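PDB 3QMW: thioesterase, which probably hydrolyses thioester-bound intermediates of prodiginine biosynthesis in Streptomyces coelicolor, as an alpha/beta-hydrolase-fold thioesterase. Local coordinates for residues Y140-L153 with L178-D192. Residues are numbered along the deposited sequence; the frame is centred on the assembly and turned at random.
Sequences YGDRADHTLSDTAL and LPVLRADLRACERYD
G141 meets E189 and H146 meets R182 where the loop 140-149 runs antiparallel along helix 178-189, with CA-CA distances of 4.2 and 4.9 Å, before the chain turns into helix 150-159. Two side chains of the longer helix hold the loop. E189 takes backbone N-H groups with both carboxylate oxygens: OE2 accepts from D145 N at 3.2 Å, on its syn side but tilted from the carboxylate plane, and OE1 accepts weakly from H146 N. H146 ND1 also donates to E189 OE1 at 2.5 Å, the oxygen lying 21° out of the imidazole plane. With CG set between the backbone N and the carbonyl carbon (chi1 79°), that ring lies with one face on R186 CB in a CH-pi contact; T147 CG2 sits over the opposite face. R186 itself continues to a salt bridge with D77.

R182 stretches out from CG to NE and presents the edge of its guanidinium to the loop. R182 NH1 donates to H146 O (2.9 Å) and L148 O (2.6 Å), while NH2 forms a salt bridge with D150 OD1. Were R182 an alanine, both carbonyls would probably lose these donors and D150 its cationic mate. L153 CD2 packs on L178 CD2 and L181 CD2, the latter at 3.6 Å. At the far end a water bridges G141 N, weakly, and C188 O; the Y140 ring meets C188 CB through CE1, and its OH hydrogen-bonds to S134.

Charged side chains thus satisfy turn backbone while leucines join the two helices, tying together parts of the helical insertion between strands 129-132 and 203-208 of the alpha/beta-hydrolase fold.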
# COMPACT_ATOMS: atom_id res chain seq x y z
N TYR D 140 20.78 20.83 -8.26
CA TYR D 140 21.76 19.81 -8.67
C TYR D 140 23.00 20.41 -9.35
O TYR D 140 22.87 21.20 -10.30
CB TYR D 140 21.11 18.77 -9.61
CG TYR D 140 20.56 17.54 -8.91
CD1 TYR D 140 21.41 16.53 -8.44
CD2 TYR D 140 19.18 17.36 -8.74
CE1 TYR D 140 20.91 15.40 -7.81
CE2 TYR D 140 18.67 16.23 -8.12
CZ TYR D 140 19.54 15.25 -7.65
OH TYR D 140 19.01 14.13 -7.03
N GLY D 141 24.19 20.02 -8.89
CA GLY D 141 25.46 20.47 -9.47
C GLY D 141 26.63 20.59 -8.50
O GLY D 141 27.78 20.33 -8.87
N ASP D 142 26.36 20.96 -7.25
CA ASP D 142 27.42 21.32 -6.29
C ASP D 142 28.31 20.16 -5.82
O ASP D 142 29.44 20.38 -5.37
CB ASP D 142 26.84 22.06 -5.06
CG ASP D 142 26.04 21.15 -4.13
OD1 ASP D 142 25.38 20.20 -4.61
OD2 ASP D 142 26.07 21.40 -2.90
N ARG D 143 27.80 18.92 -5.91
CA ARG D 143 28.56 17.75 -5.47
C ARG D 143 29.35 17.18 -6.64
O ARG D 143 28.91 17.23 -7.78
CB ARG D 143 27.63 16.68 -4.90
CG ARG D 143 26.80 17.15 -3.70
CD ARG D 143 25.67 16.18 -3.41
NE ARG D 143 26.18 14.85 -3.08
CZ ARG D 143 26.67 14.49 -1.90
NH1 ARG D 143 26.72 15.35 -0.88
NH2 ARG D 143 27.11 13.25 -1.72
N ALA D 144 30.54 16.66 -6.34
CA ALA D 144 31.43 16.07 -7.35
C ALA D 144 32.01 14.77 -6.81
O ALA D 144 33.23 14.63 -6.66
CB ALA D 144 32.54 17.06 -7.70
N ASP D 145 31.13 13.82 -6.51
CA ASP D 145 31.53 12.55 -5.90
C ASP D 145 31.87 11.49 -6.94
O ASP D 145 32.51 10.49 -6.62
CB ASP D 145 30.46 12.05 -4.92
CG ASP D 145 30.47 12.81 -3.60
OD1 ASP D 145 30.71 14.04 -3.60
OD2 ASP D 145 30.23 12.18 -2.55
N HIS D 146 31.44 11.70 -8.18
CA HIS D 146 31.84 10.80 -9.27
C HIS D 146 33.33 10.93 -9.59
O HIS D 146 33.92 10.05 -10.23
CB HIS D 146 30.99 11.06 -10.52
CG HIS D 146 31.42 12.25 -11.32
ND1 HIS D 146 31.19 13.55 -10.90
CD2 HIS D 146 32.06 12.34 -12.51
CE1 HIS D 146 31.67 14.39 -11.80
NE2 HIS D 146 32.20 13.68 -12.79
N THR D 147 33.95 12.03 -9.14
CA THR D 147 35.38 12.27 -9.34
C THR D 147 36.23 11.70 -8.21
O THR D 147 37.44 11.93 -8.18
CB THR D 147 35.67 13.78 -9.41
OG1 THR D 147 35.40 14.40 -8.15
CG2 THR D 147 34.83 14.44 -10.49
N LEU D 148 35.62 10.96 -7.29
CA LEU D 148 36.33 10.43 -6.14
C LEU D 148 37.06 9.15 -6.52
O LEU D 148 36.91 8.63 -7.63
CB LEU D 148 35.37 10.14 -4.98
CG LEU D 148 34.88 11.32 -4.11
CD1 LEU D 148 33.48 11.07 -3.55
CD2 LEU D 148 35.85 11.62 -2.97
N SER D 149 37.86 8.65 -5.58
CA SER D 149 38.45 7.33 -5.67
C SER D 149 37.37 6.28 -5.43
O SER D 149 36.19 6.60 -5.34
CB SER D 149 39.54 7.20 -4.62
OG SER D 149 38.95 7.08 -3.33
N ASP D 150 37.77 5.02 -5.30
CA ASP D 150 36.81 3.96 -5.04
C ASP D 150 36.53 3.83 -3.56
O ASP D 150 35.37 3.78 -3.15
CB ASP D 150 37.30 2.63 -5.60
CG ASP D 150 37.47 2.68 -7.09
OD1 ASP D 150 37.22 3.75 -7.67
OD2 ASP D 150 37.85 1.65 -7.69
N THR D 151 37.57 3.79 -2.75
CA THR D 151 37.40 3.65 -1.30
C THR D 151 36.62 4.84 -0.71
O THR D 151 35.81 4.66 0.19
CB THR D 151 38.75 3.46 -0.58
OG1 THR D 151 39.78 4.10 -1.35
CG2 THR D 151 39.07 1.97 -0.44
N ALA D 152 36.86 6.04 -1.24
CA ALA D 152 36.08 7.22 -0.85
C ALA D 152 34.62 7.07 -1.28
O ALA D 152 33.71 7.35 -0.50
CB ALA D 152 36.66 8.48 -1.46
N LEU D 153 34.41 6.63 -2.52
CA LEU D 153 33.08 6.47 -3.09
C LEU D 153 32.34 5.28 -2.48
O LEU D 153 31.12 5.25 -2.45
CB LEU D 153 33.17 6.29 -4.60
CG LEU D 153 31.87 6.23 -5.38
CD1 LEU D 153 31.13 7.54 -5.25
CD2 LEU D 153 32.15 5.90 -6.84
N LEU D 178 30.97 0.02 -10.58
CA LEU D 178 31.60 1.35 -10.37
C LEU D 178 31.64 2.28 -11.59
O LEU D 178 31.35 3.47 -11.46
CB LEU D 178 33.01 1.21 -9.80
CG LEU D 178 33.10 1.38 -8.29
CD1 LEU D 178 34.45 0.92 -7.80
CD2 LEU D 178 32.85 2.83 -7.93
N PRO D 179 32.05 1.77 -12.77
CA PRO D 179 31.89 2.56 -13.98
C PRO D 179 30.50 3.16 -14.12
O PRO D 179 30.35 4.35 -14.38
CB PRO D 179 32.15 1.54 -15.10
CG PRO D 179 32.89 0.42 -14.46
CD PRO D 179 32.99 0.66 -12.98
N VAL D 180 29.48 2.32 -13.94
CA VAL D 180 28.10 2.69 -14.24
C VAL D 180 27.59 3.64 -13.18
O VAL D 180 26.82 4.55 -13.49
CB VAL D 180 27.22 1.47 -14.32
CG1 VAL D 180 25.94 1.81 -15.02
CG2 VAL D 180 27.94 0.37 -15.09
N LEU D 181 28.03 3.45 -11.94
CA LEU D 181 27.81 4.43 -10.88
C LEU D 181 28.38 5.79 -11.30
O LEU D 181 27.64 6.77 -11.39
CB LEU D 181 28.46 3.97 -9.57
CG LEU D 181 28.27 4.88 -8.35
CD1 LEU D 181 26.80 5.17 -8.10
CD2 LEU D 181 28.91 4.27 -7.10
N ARG D 182 29.69 5.83 -11.57
CA ARG D 182 30.37 7.07 -12.00
C ARG D 182 29.66 7.73 -13.17
O ARG D 182 29.51 8.95 -13.20
CB ARG D 182 31.83 6.79 -12.39
CG ARG D 182 32.79 6.54 -11.23
CD ARG D 182 34.21 6.35 -11.75
NE ARG D 182 35.10 5.73 -10.76
CZ ARG D 182 35.65 6.36 -9.73
NH1 ARG D 182 35.40 7.65 -9.49
NH2 ARG D 182 36.45 5.70 -8.90
N ALA D 183 29.24 6.94 -14.15
CA ALA D 183 28.52 7.49 -15.30
C ALA D 183 27.12 7.97 -14.91
O ALA D 183 26.62 8.96 -15.45
CB ALA D 183 28.46 6.47 -16.42
N ASP D 184 26.48 7.27 -13.97
CA ASP D 184 25.19 7.74 -13.42
C ASP D 184 25.35 9.04 -12.63
O ASP D 184 24.57 9.97 -12.81
CB ASP D 184 24.55 6.67 -12.51
CG ASP D 184 23.87 5.54 -13.28
OD1 ASP D 184 23.73 5.61 -14.52
OD2 ASP D 184 23.48 4.55 -12.62
N LEU D 185 26.34 9.09 -11.75
CA LEU D 185 26.54 10.28 -10.90
C LEU D 185 26.97 11.52 -11.69
O LEU D 185 26.75 12.65 -11.25
CB LEU D 185 27.56 10.01 -9.79
CG LEU D 185 27.08 9.51 -8.43
CD1 LEU D 185 28.27 9.38 -7.51
CD2 LEU D 185 26.05 10.45 -7.80
N ARG D 186 27.60 11.32 -12.84
CA ARG D 186 28.10 12.43 -13.63
C ARG D 186 26.95 13.19 -14.29
O ARG D 186 27.01 14.41 -14.44
CB ARG D 186 29.09 11.94 -14.69
CG ARG D 186 29.45 13.01 -15.70
CD ARG D 186 30.83 12.85 -16.27
NE ARG D 186 30.95 13.65 -17.49
CZ ARG D 186 32.05 14.25 -17.91
NH1 ARG D 186 32.02 14.95 -19.04
NH2 ARG D 186 33.19 14.16 -17.21
N ALA D 187 25.91 12.47 -14.70
CA ALA D 187 24.74 13.13 -15.24
C ALA D 187 24.01 13.97 -14.18
O ALA D 187 23.18 14.78 -14.54
CB ALA D 187 23.81 12.12 -15.84
N CYS D 188 24.33 13.78 -12.90
CA CYS D 188 23.67 14.50 -11.81
C CYS D 188 24.44 15.71 -11.31
O CYS D 188 23.89 16.55 -10.60
CB CYS D 188 23.45 13.57 -10.61
SG CYS D 188 22.27 12.24 -10.91
N GLU D 189 25.72 15.79 -11.66
CA GLU D 189 26.61 16.81 -11.10
C GLU D 189 27.15 17.77 -12.16
O GLU D 189 27.62 18.87 -11.83
CB GLU D 189 27.73 16.11 -10.34
CG GLU D 189 27.21 15.17 -9.24
CD GLU D 189 28.29 14.29 -8.62
OE1 GLU D 189 29.31 14.02 -9.28
OE2 GLU D 189 28.12 13.87 -7.45
N ARG D 190 27.11 17.34 -13.42
CA ARG D 190 27.38 18.17 -14.59
C ARG D 190 26.07 18.74 -15.13
O ARG D 190 26.06 19.48 -16.11
CB ARG D 190 28.03 17.34 -15.71
CG ARG D 190 29.29 16.55 -15.30
CD ARG D 190 30.45 17.45 -14.92
NE ARG D 190 30.87 18.32 -16.02
CZ ARG D 190 31.79 19.28 -15.92
NH1 ARG D 190 32.42 19.52 -14.76
NH2 ARG D 190 32.08 20.02 -16.99
N TYR D 191 24.96 18.35 -14.51
CA TYR D 191 23.65 18.91 -14.81
C TYR D 191 23.58 20.28 -14.16
O TYR D 191 23.99 20.44 -13.01
CB TYR D 191 22.56 18.01 -14.23
CG TYR D 191 21.13 18.47 -14.40
CD1 TYR D 191 20.41 18.17 -15.56
CD2 TYR D 191 20.48 19.17 -13.39
CE1 TYR D 191 19.10 18.57 -15.71
CE2 TYR D 191 19.16 19.58 -13.53
CZ TYR D 191 18.48 19.27 -14.69
OH TYR D 191 17.17 19.67 -14.82
N ASP D 192 23.11 21.26 -14.91
CA ASP D 192 22.68 22.53 -14.32
C ASP D 192 21.36 22.90 -14.96
O ASP D 192 21.21 22.81 -16.18
CB ASP D 192 23.73 23.64 -14.47
CG ASP D 192 23.78 24.57 -13.26
OD1 ASP D 192 24.14 24.11 -12.16
OD2 ASP D 192 23.46 25.78 -13.41
O HOH W 1 24.59 17.19 -8.17